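Local coordinates for protein factor essential for expression of methicillin resistance (PDB 1LRZ) that adds glycines 2 and 3 of the pentaglycine interpeptide bridge of Staphylococcus aureus peptidoglycan, using glycyl-tRNA as the glycine donor, at residues G12-S17 and I53-L58. Numbering follows the deposited sequence.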
ATOM      1  N   GLY A  12      10.528 -17.347  -6.907  1.00 20.15           N
ATOM      2  CA  GLY A  12      10.569 -16.474  -5.743  1.00 21.52           C
ATOM      3  C   GLY A  12      11.902 -15.776  -5.518  1.00 22.10           C
ATOM      4  O   GLY A  12      11.943 -14.574  -5.195  1.00 19.75           O
ATOM      5  N   ALA A  13      12.991 -16.523  -5.679  1.00 20.24           N
ATOM      6  CA  ALA A  13      14.325 -15.970  -5.480  1.00 22.23           C
ATOM      7  C   ALA A  13      14.607 -14.853  -6.475  1.00 23.17           C
ATOM      8  O   ALA A  13      15.144 -13.795  -6.111  1.00 19.99           O
ATOM      9  CB  ALA A  13      15.380 -17.073  -5.618  1.00 25.15           C
ATOM     10  N   PHE A  14      14.248 -15.081  -7.734  1.00 19.60           N
ATOM     11  CA  PHE A  14      14.490 -14.059  -8.745  1.00 20.33           C
ATOM     12  C   PHE A  14      13.641 -12.813  -8.542  1.00 20.14           C
ATOM     13  O   PHE A  14      14.158 -11.696  -8.523  1.00 21.70           O
ATOM     14  CB  PHE A  14      14.220 -14.586 -10.148  1.00 18.37           C
ATOM     15  CG  PHE A  14      14.384 -13.548 -11.208  1.00 15.68           C
ATOM     16  CD1 PHE A  14      15.646 -13.059 -11.525  1.00 17.92           C
ATOM     17  CD2 PHE A  14      13.275 -13.053 -11.891  1.00 18.42           C
ATOM     18  CE1 PHE A  14      15.810 -12.093 -12.516  1.00 22.29           C
ATOM     19  CE2 PHE A  14      13.415 -12.091 -12.881  1.00 18.90           C
ATOM     20  CZ  PHE A  14      14.689 -11.605 -13.200  1.00 21.51           C
ATOM     21  N   THR A  15      12.336 -12.987  -8.385  1.00 20.12           N
ATOM     22  CA  THR A  15      11.484 -11.814  -8.214  1.00 20.08           C
ATOM     23  C   THR A  15      11.815 -10.987  -6.955  1.00 19.73           C
ATOM     24  O   THR A  15      11.691  -9.764  -6.980  1.00 19.43           O
ATOM     25  CB  THR A  15      10.003 -12.210  -8.233  1.00 18.54           C
ATOM     26  OG1 THR A  15       9.741 -13.154  -7.183  1.00 19.35           O
ATOM     27  CG2 THR A  15       9.659 -12.835  -9.590  1.00 16.47           C
ATOM     28  N   ASP A  16      12.252 -11.639  -5.876  1.00 16.41           N
ATOM     29  CA  ASP A  16      12.623 -10.924  -4.650  1.00 19.59           C
ATOM     30  C   ASP A  16      13.842 -10.025  -4.868  1.00 19.94           C
ATOM     31  O   ASP A  16      14.048  -9.068  -4.129  1.00 21.62           O
ATOM     32  CB  ASP A  16      12.977 -11.896  -3.513  1.00 20.71           C
ATOM     33  CG  ASP A  16      11.770 -12.362  -2.720  1.00 23.96           C
ATOM     34  OD1 ASP A  16      11.976 -13.159  -1.783  1.00 26.91           O
ATOM     35  OD2 ASP A  16      10.628 -11.942  -3.017  1.00 23.61           O
ATOM     36  N   SER A  17      14.654 -10.337  -5.871  1.00 20.78           N
ATOM     37  CA  SER A  17      15.858  -9.559  -6.120  1.00 21.13           C
ATOM     38  C   SER A  17      15.706  -8.462  -7.161  1.00 20.49           C
ATOM     39  O   SER A  17      16.648  -7.733  -7.423  1.00 19.79           O
ATOM     40  CB  SER A  17      16.993 -10.491  -6.568  1.00 22.26           C
ATOM     41  OG  SER A  17      16.757 -10.984  -7.886  1.00 24.46           O
ATOM     42  N   ILE A  53      16.795 -14.902 -15.586  1.00 19.05           N
ATOM     43  CA  ILE A  53      16.939 -13.496 -15.944  1.00 19.76           C
ATOM     44  C   ILE A  53      15.593 -12.855 -16.332  1.00 20.57           C
ATOM     45  O   ILE A  53      15.555 -11.728 -16.824  1.00 23.23           O
ATOM     46  CB  ILE A  53      17.960 -13.292 -17.099  1.00 20.76           C
ATOM     47  CG1 ILE A  53      17.531 -14.079 -18.341  1.00 19.31           C
ATOM     48  CG2 ILE A  53      19.351 -13.733 -16.638  1.00 19.71           C
ATOM     49  CD1 ILE A  53      18.389 -13.792 -19.570  1.00 23.68           C
ATOM     50  N   ALA A  54      14.499 -13.576 -16.109  1.00 19.78           N
ATOM     51  CA  ALA A  54      13.150 -13.072 -16.396  1.00 18.37           C
ATOM     52  C   ALA A  54      12.158 -14.078 -15.861  1.00 18.84           C
ATOM     53  O   ALA A  54      12.410 -15.283 -15.898  1.00 19.27           O
ATOM     54  CB  ALA A  54      12.941 -12.888 -17.894  1.00 19.34           C
ATOM     55  N   ALA A  55      11.027 -13.593 -15.365  1.00 16.88           N
ATOM     56  CA  ALA A  55      10.019 -14.491 -14.817  1.00 16.51           C
ATOM     57  C   ALA A  55       8.623 -13.890 -14.876  1.00 19.30           C
ATOM     58  O   ALA A  55       8.453 -12.671 -14.956  1.00 19.24           O
ATOM     59  CB  ALA A  55      10.362 -14.827 -13.357  1.00 14.17           C
ATOM     60  N   CYS A  56       7.618 -14.753 -14.827  1.00 18.19           N
ATOM     61  CA  CYS A  56       6.252 -14.281 -14.813  1.00 19.70           C
ATOM     62  C   CYS A  56       5.309 -15.357 -14.353  1.00 20.61           C
ATOM     63  O   CYS A  56       5.385 -16.517 -14.789  1.00 17.61           O
ATOM     64  CB  CYS A  56       5.807 -13.791 -16.188  1.00 19.88           C
ATOM     65  SG  CYS A  56       4.296 -12.774 -16.122  1.00 22.70           S
ATOM     66  N   LEU A  57       4.440 -14.968 -13.433  1.00 16.68           N
ATOM     67  CA  LEU A  57       3.424 -15.863 -12.939  1.00 18.32           C
ATOM     68  C   LEU A  57       2.239 -15.571 -13.861  1.00 18.42           C
ATOM     69  O   LEU A  57       1.864 -14.413 -14.062  1.00 18.69           O
ATOM     70  CB  LEU A  57       3.095 -15.535 -11.484  1.00 20.41           C
ATOM     71  CG  LEU A  57       1.963 -16.316 -10.821  1.00 23.39           C
ATOM     72  CD1 LEU A  57       2.051 -16.113  -9.311  1.00 26.20           C
ATOM     73  CD2 LEU A  57       0.614 -15.835 -11.335  1.00 23.06           C
ATOM     74  N   LEU A  58       1.681 -16.617 -14.450  1.00 19.88           N
ATOM     75  CA  LEU A  58       0.546 -16.477 -15.358  1.00 20.50           C
ATOM     76  C   LEU A  58      -0.609 -17.293 -14.819  1.00 20.79           C
ATOM     77  O   LEU A  58      -0.397 -18.350 -14.220  1.00 21.71           O
ATOM     78  CB  LEU A  58       0.893 -17.033 -16.744  1.00 23.75           C
ATOM     79  CG  LEU A  58       2.136 -16.554 -17.507  1.00 25.25           C
ATOM     80  CD1 LEU A  58       2.383 -17.499 -18.690  1.00 25.91           C
ATOM     81  CD2 LEU A  58       1.935 -15.129 -17.980  1.00 22.88           C
TER
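Phe14 of helix 8-16 reaches the backbone of Ile53 and Ala54 and the methyl of Ala55 in a helix-on-sheet packing contact near the N-terminal end of the chain. The axes of helix 12-16 and strand 53-58 approach to 8.7 Å and cross at -108°, and no hydrogen bond joins the two segments; the evidence is of close van der Waals touches. The buried area is small, 163 Å² with both sides summed, and Phe14 supplies the largest share. The Phe14 side chain leaves the helix toward the strand, CG anti to the backbone N (chi1 177°). Phe14 CZ lies 3.5 Å from Ile53 C and equally near Ala54 N, thus meeting the peptide link between them, while Phe14 CD2 is 3.7 Å from Ala55 CB; the ring meets all three obliquely. That peptide link belongs to a classic beta bulge, in which Ile53 and Ala54 both face Ile45 of the antiparallel neighbour 39-46. Ala55 turns its methyl toward the helix, whereas Ala54 points away and packs against Phe89 of helix 83-98; the mixed sheet is therefore covered by a helix on each face here. Thr15 adds a looser touch, Thr15 CG2 to Ala55 CB at 4.3 Å, and its OG1 is hydrogen-bonded to Phe11 O and Gln25 O. On the helix side, Phe14 O accepts from both Ser17 N and Ser17 OG, the latter at 2.8 Å.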